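Local coordinates for protein urocanate hydratase (PDB 7NED) that hydrates thiourocanate in bacterial ergothioneine breakdown, also binds urocanate, and probably uses its bound NAD+ as an electrophilic cofactor, as other urocanases do, at residues G349-V354 with T409-A414; F369-F374 with N382-A387. All blocks are in the same frame, centred on the assembly; numbering follows the deposited sequence.

Interaction 1 (G349-V354 with T409-A414); sequences GPFRWV and TKLALA. With URO ((2E)-3-(1H-imidazol-4-yl)acrylic acid), chain B.
L411 meets strand 351-354 through one methyl, CD2, which serves two aromatic rings at once. Over W353 it makes a CH-pi contact, with CD2 of L411 3.9 Å from the centroid of the six-membered ring of W353 and 22° off the ring normal. The methyl is offset toward the rim, where CZ3 of W353 is 3.6 Å from CD2 of L411. F351 receives the same methyl differently, at the edge of its ring and near the ring plane, CE2 of F351 lying 4.0 Å from CD2 of L411. With CG anti to the backbone N (chi1 -175°), F351 holds its ring out toward the helix, and its side chain slides past that of L411, whereas W353 and L411 cross at about a right angle. Between the two aromatic residues, R352 leaves the strand on the other side. Its guanidinium grips the urocanate carboxylate in a two-pronged bond: NH1 of R352 donates to OAB at 2.9 Å, nearly straight at 171°, and NH2 of R352 to OAA at 2.6 Å, with OAA in the guanidinium plane. The next shell closes round this cluster: F351 and A412 both touch L512 of helix 502-525, the F351 ring meets that of F430 with nearly parallel planes, and I370 of helix 360-373 touches both W353 and L411. NH1 of R352 also donates to the carbonyl of Q128, which helps fix the group's rotation. Here the alternation of a beta-strand is put to work: one side packs on helix 407-420, while the other delivers an arginine from the C-terminal domain to the urocanate pocket.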
loop_
_atom_site.group_PDB
_atom_site.type_symbol
_atom_site.label_atom_id
_atom_site.label_comp_id
_atom_site.label_asym_id
_atom_site.label_seq_id
_atom_site.Cartn_x
_atom_site.Cartn_y
_atom_site.Cartn_z
ATOM N N GLY A 349 -2.982 22.309 2.273
ATOM C CA GLY A 349 -2.330 21.427 3.208
ATOM C C GLY A 349 -0.932 21.847 3.576
ATOM O O GLY A 349 -0.438 22.872 3.110
ATOM N N PRO A 350 -0.259 21.036 4.414
ATOM C CA PRO A 350 0.987 21.464 5.095
ATOM C C PRO A 350 2.234 21.443 4.221
ATOM O O PRO A 350 3.227 20.769 4.506
ATOM C CB PRO A 350 1.069 20.483 6.274
ATOM C CG PRO A 350 0.254 19.271 5.830
ATOM C CD PRO A 350 -0.887 19.887 5.094
ATOM N N PHE A 351 2.223 22.290 3.197
ATOM C CA PHE A 351 3.343 22.390 2.272
ATOM C C PHE A 351 4.513 23.092 2.962
ATOM O O PHE A 351 4.313 23.952 3.814
ATOM C CB PHE A 351 2.825 23.089 1.005
ATOM C CG PHE A 351 3.808 23.171 -0.111
ATOM C CD1 PHE A 351 4.142 21.960 -0.764
ATOM C CD2 PHE A 351 3.968 24.338 -0.823
ATOM C CE1 PHE A 351 4.953 21.931 -1.877
ATOM C CE2 PHE A 351 4.731 24.330 -1.994
ATOM C CZ PHE A 351 5.223 23.113 -2.537
ATOM N N ARG A 352 5.731 22.662 2.670
ATOM C CA ARG A 352 6.891 23.183 3.393
ATOM C C ARG A 352 8.085 23.185 2.454
ATOM O O ARG A 352 8.101 22.488 1.441
ATOM C CB ARG A 352 7.172 22.336 4.643
ATOM C CG ARG A 352 7.413 20.843 4.257
ATOM C CD ARG A 352 7.438 19.894 5.451
ATOM N NE ARG A 352 6.207 19.906 6.260
ATOM C CZ ARG A 352 6.026 19.136 7.331
ATOM N NH1 ARG A 352 6.970 18.265 7.697
ATOM N NH2 ARG A 352 4.921 19.247 8.060
ATOM N N TRP A 353 9.107 23.958 2.801
ATOM C CA TRP A 353 10.297 23.994 1.971
ATOM C C TRP A 353 11.506 24.247 2.850
ATOM O O TRP A 353 11.388 24.766 3.951
ATOM C CB TRP A 353 10.176 25.050 0.865
ATOM C CG TRP A 353 9.648 26.368 1.320
ATOM C CD1 TRP A 353 10.384 27.484 1.607
ATOM C CD2 TRP A 353 8.272 26.739 1.485
ATOM N NE1 TRP A 353 9.553 28.515 1.930
ATOM C CE2 TRP A 353 8.256 28.084 1.890
ATOM C CE3 TRP A 353 7.051 26.054 1.341
ATOM C CZ2 TRP A 353 7.079 28.773 2.168
ATOM C CZ3 TRP A 353 5.863 26.742 1.615
ATOM C CH2 TRP A 353 5.888 28.089 2.018
ATOM N N VAL A 354 12.665 23.815 2.375
ATOM C CA VAL A 354 13.893 23.858 3.160
ATOM C C VAL A 354 14.990 24.515 2.342
ATOM O O VAL A 354 15.209 24.137 1.187
ATOM C CB VAL A 354 14.318 22.447 3.589
ATOM C CG1 VAL A 354 15.688 22.464 4.318
ATOM C CG2 VAL A 354 13.232 21.846 4.496
ATOM N N THR A 409 2.049 24.811 -6.864
ATOM C CA THR A 409 2.799 24.806 -8.113
ATOM C C THR A 409 3.369 26.189 -8.409
ATOM O O THR A 409 4.540 26.329 -8.772
ATOM C CB THR A 409 1.866 24.352 -9.238
ATOM O OG1 THR A 409 1.364 23.044 -8.920
ATOM C CG2 THR A 409 2.586 24.346 -10.598
ATOM N N LYS A 410 2.527 27.216 -8.290
ATOM C CA LYS A 410 2.957 28.604 -8.482
ATOM C C LYS A 410 4.171 28.940 -7.616
ATOM O O LYS A 410 5.175 29.489 -8.098
ATOM C CB LYS A 410 1.779 29.531 -8.161
ATOM C CG LYS A 410 2.143 31.000 -8.143
ATOM C CD LYS A 410 0.901 31.843 -8.090
ATOM C CE LYS A 410 1.284 33.324 -7.913
ATOM N NZ LYS A 410 0.029 34.099 -7.629
ATOM N N LEU A 411 4.085 28.651 -6.320
ATOM C CA LEU A 411 5.215 28.918 -5.434
ATOM C C LEU A 411 6.465 28.170 -5.894
ATOM O O LEU A 411 7.550 28.747 -6.002
ATOM C CB LEU A 411 4.846 28.514 -4.015
ATOM C CG LEU A 411 5.984 28.677 -3.024
ATOM C CD1 LEU A 411 6.462 30.172 -2.929
ATOM C CD2 LEU A 411 5.460 28.214 -1.693
ATOM N N ALA A 412 6.340 26.865 -6.129
ATOM C CA ALA A 412 7.529 26.071 -6.413
ATOM C C ALA A 412 8.179 26.494 -7.730
ATOM O O ALA A 412 9.415 26.520 -7.837
ATOM C CB ALA A 412 7.175 24.574 -6.432
ATOM N N LEU A 413 7.368 26.834 -8.740
ATOM C CA LEU A 413 7.947 27.316 -9.998
ATOM C C LEU A 413 8.675 28.660 -9.810
ATOM O O LEU A 413 9.776 28.853 -10.337
ATOM C CB LEU A 413 6.859 27.447 -11.069
ATOM C CG LEU A 413 6.350 26.106 -11.624
ATOM C CD1 LEU A 413 5.224 26.383 -12.619
ATOM C CD2 LEU A 413 7.451 25.253 -12.237
ATOM N N ALA A 414 8.059 29.611 -9.095
ATOM C CA ALA A 414 8.743 30.883 -8.805
ATOM C C ALA A 414 10.056 30.635 -8.077
ATOM O O ALA A 414 11.092 31.200 -8.449
ATOM C CB ALA A 414 7.843 31.816 -7.988
HETATM O OAA URO B . 5.094 17.795 10.235
HETATM C CAI URO B . 5.743 16.673 10.358
HETATM O OAB URO B . 6.852 16.536 10.023
HETATM C CAC URO B . 5.053 15.496 10.911
HETATM C CAD URO B . 3.801 15.589 11.277
HETATM C CAJ URO B . 3.305 14.366 11.788
HETATM C CAF URO B . 2.173 14.159 12.519
HETATM N NAH URO B . 2.123 12.873 12.987
HETATM C CAE URO B . 3.217 12.307 12.531
HETATM N NAG URO B . 3.966 13.166 11.803
#

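Interaction 2 (F369-F374 with N382-A387); sequences FILEAF and NWIRLA
The guanidinium of R385 takes the CD2 methyl of L371 on one face, over its centre, with CZ of R385 4.1 Å from CD2 of L371. Three aromatic rings also have neighbours within their own segments. A373 sets its CB 3.4 Å above the F369 ring plane, A387 places CB 3.5 Å above that of W383, both toward the rim, and the F374 ring has the carbonyl oxygen of I370 in plane at its edge; W383 also meets Y140 of helix 133-150. Between the helices the contact is aliphatic, and I384 divides its branches between two neighbours. With CG1 anti to the carbonyl carbon (chi1 -70°), CG2 of I384 is turned anti to the backbone N and lies 3.9 Å from CD2 of L371, while CG1 of I384 is 4.0 Å from CG2 of I370, those two side chains crossing at about a right angle. Replacing I384 by an alanine would probably leave I370 and L371 without the branches that fill the space between the helices and open a gap there. The two short helical segments run almost antiparallel, at 157°, with axes 9.9 Å apart, as in a helical hairpin. At the solvent-facing margin a water donates to the backbone oxygen of L371 at 2.7 Å and accepts a weak bond of 3.1 Å from NH2 of R385. Chemically the contact is graded, from buried isoleucines to an arginine that lays its flat face on a leucine while its NH2 keeps a polar partner. Cohesion therefore probably rests on dispersion and burial, with the water bridge a modest addition.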
loop_
_atom_site.group_PDB
_atom_site.type_symbol
_atom_site.label_atom_id
_atom_site.label_comp_id
_atom_site.label_asym_id
_atom_site.label_seq_id
_atom_site.Cartn_x
_atom_site.Cartn_y
_atom_site.Cartn_z
ATOM N N PHE A 369 8.622 36.924 -1.348
ATOM C CA PHE A 369 7.946 36.577 -2.557
ATOM C C PHE A 369 6.493 36.235 -2.295
ATOM O O PHE A 369 5.653 36.676 -2.992
ATOM C CB PHE A 369 8.589 35.425 -3.256
ATOM C CG PHE A 369 7.761 34.902 -4.364
ATOM C CD1 PHE A 369 7.735 35.536 -5.569
ATOM C CD2 PHE A 369 6.963 33.809 -4.184
ATOM C CE1 PHE A 369 6.930 35.093 -6.584
ATOM C CE2 PHE A 369 6.161 33.354 -5.208
ATOM C CZ PHE A 369 6.153 33.994 -6.398
ATOM N N ILE A 370 6.223 35.485 -1.254
ATOM C CA ILE A 370 4.846 35.085 -0.993
ATOM C C ILE A 370 3.968 36.295 -0.674
ATOM O O ILE A 370 2.838 36.415 -1.169
ATOM C CB ILE A 370 4.818 34.036 0.133
ATOM C CG1 ILE A 370 5.473 32.713 -0.355
ATOM C CG2 ILE A 370 3.403 33.806 0.557
ATOM C CD1 ILE A 370 5.672 31.609 0.753
ATOM N N LEU A 371 4.462 37.188 0.146
ATOM C CA LEU A 371 3.713 38.380 0.498
ATOM C C LEU A 371 3.337 39.246 -0.734
ATOM O O LEU A 371 2.299 39.831 -0.763
ATOM C CB LEU A 371 4.496 39.166 1.515
ATOM C CG LEU A 371 4.725 38.433 2.810
ATOM C CD1 LEU A 371 5.624 39.236 3.733
ATOM C CD2 LEU A 371 3.432 37.970 3.477
ATOM N N GLU A 372 4.177 39.243 -1.749
ATOM C CA GLU A 372 3.960 39.989 -2.950
ATOM C C GLU A 372 3.101 39.248 -3.961
ATOM O O GLU A 372 2.277 39.819 -4.572
ATOM C CB GLU A 372 5.265 40.343 -3.657
ATOM C CG GLU A 372 6.372 40.969 -2.837
ATOM C CD GLU A 372 7.802 40.828 -3.435
ATOM O OE1 GLU A 372 8.064 39.986 -4.309
ATOM O OE2 GLU A 372 8.708 41.555 -3.015
ATOM N N ALA A 373 3.351 37.973 -4.146
ATOM C CA ALA A 373 2.672 37.201 -5.142
ATOM C C ALA A 373 1.343 36.583 -4.748
ATOM O O ALA A 373 0.619 36.221 -5.609
ATOM C CB ALA A 373 3.606 36.156 -5.718
ATOM N N PHE A 374 1.054 36.465 -3.449
ATOM C CA PHE A 374 -0.209 35.918 -2.952
ATOM C C PHE A 374 -0.951 36.918 -2.069
ATOM O O PHE A 374 -1.657 36.520 -1.134
ATOM C CB PHE A 374 0.014 34.620 -2.164
ATOM C CG PHE A 374 0.613 33.517 -2.980
ATOM C CD1 PHE A 374 -0.203 32.577 -3.593
ATOM C CD2 PHE A 374 1.990 33.408 -3.118
ATOM C CE1 PHE A 374 0.347 31.565 -4.346
ATOM C CE2 PHE A 374 2.536 32.393 -3.858
ATOM C CZ PHE A 374 1.712 31.474 -4.478
ATOM N N ASN A 382 -1.015 36.627 6.387
ATOM C CA ASN A 382 -0.944 36.662 7.846
ATOM C C ASN A 382 0.038 35.624 8.374
ATOM O O ASN A 382 0.882 35.933 9.221
ATOM C CB ASN A 382 -2.338 36.427 8.440
ATOM C CG ASN A 382 -2.318 36.238 9.968
ATOM O OD1 ASN A 382 -2.627 35.131 10.489
ATOM N ND2 ASN A 382 -1.934 37.292 10.692
ATOM N N TRP A 383 -0.064 34.372 7.894
ATOM C CA TRP A 383 0.773 33.315 8.453
ATOM C C TRP A 383 2.257 33.609 8.225
ATOM O O TRP A 383 3.083 33.476 9.135
ATOM C CB TRP A 383 0.393 31.939 7.846
ATOM C CG TRP A 383 1.417 31.005 8.298
ATOM C CD1 TRP A 383 2.410 30.434 7.542
ATOM C CD2 TRP A 383 1.641 30.591 9.637
ATOM N NE1 TRP A 383 3.233 29.666 8.342
ATOM C CE2 TRP A 383 2.780 29.754 9.636
ATOM C CE3 TRP A 383 0.992 30.854 10.854
ATOM C CZ2 TRP A 383 3.271 29.170 10.790
ATOM C CZ3 TRP A 383 1.478 30.263 11.999
ATOM C CH2 TRP A 383 2.615 29.442 11.967
ATOM N N ILE A 384 2.624 34.007 7.008
ATOM C CA ILE A 384 4.037 34.228 6.692
ATOM C C ILE A 384 4.597 35.372 7.534
ATOM O O ILE A 384 5.708 35.280 8.085
ATOM C CB ILE A 384 4.200 34.465 5.175
ATOM C CG1 ILE A 384 3.914 33.134 4.422
ATOM C CG2 ILE A 384 5.580 35.016 4.816
ATOM C CD1 ILE A 384 4.888 31.945 4.815
ATOM N N ARG A 385 3.828 36.446 7.696
ATOM C CA ARG A 385 4.293 37.531 8.567
ATOM C C ARG A 385 4.574 37.011 9.966
ATOM O O ARG A 385 5.634 37.281 10.548
ATOM C CB ARG A 385 3.264 38.663 8.617
ATOM C CG ARG A 385 3.217 39.429 7.311
ATOM C CD ARG A 385 2.399 40.736 7.392
ATOM N NE ARG A 385 2.566 41.367 6.088
ATOM C CZ ARG A 385 1.673 41.268 5.108
ATOM N NH1 ARG A 385 0.539 40.619 5.332
ATOM N NH2 ARG A 385 1.896 41.843 3.928
ATOM N N LEU A 386 3.648 36.223 10.499
ATOM C CA LEU A 386 3.805 35.701 11.844
ATOM C C LEU A 386 5.002 34.768 11.930
ATOM O O LEU A 386 5.798 34.845 12.881
ATOM C CB LEU A 386 2.525 34.989 12.277
ATOM C CG LEU A 386 1.288 35.846 12.581
ATOM C CD1 LEU A 386 0.146 34.900 12.904
ATOM C CD2 LEU A 386 1.514 36.858 13.696
ATOM N N ALA A 387 5.129 33.851 10.959
ATOM C CA ALA A 387 6.195 32.860 11.026
ATOM C C ALA A 387 7.560 33.516 10.884
ATOM O O ALA A 387 8.499 33.185 11.615
ATOM C CB ALA A 387 5.991 31.782 9.948
HETATM O O HOH W 1 0.798 40.216 1.496
#

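Followed from the N terminus, the chain enters through strand 351-355, passes into helix 360-373, turns back along helix 378-390, adds edge strand 398-400 beside the first strand, and reaches helix 407-420. Interaction 2 closes the short loop between the two successive helices; interaction 1 closes the longer loop from strand 351-355 to helix 407-420, and the former is nested wholly inside the latter. Their centres are 12 Å apart and they touch directly: A414 packs on F369, and K410 NZ probably donates a hydrogen bond to A373 O. Helix 360-373 is thus an arm of the hairpin that meets both the mixed sheet and helix 407-420 within the C-terminal domain.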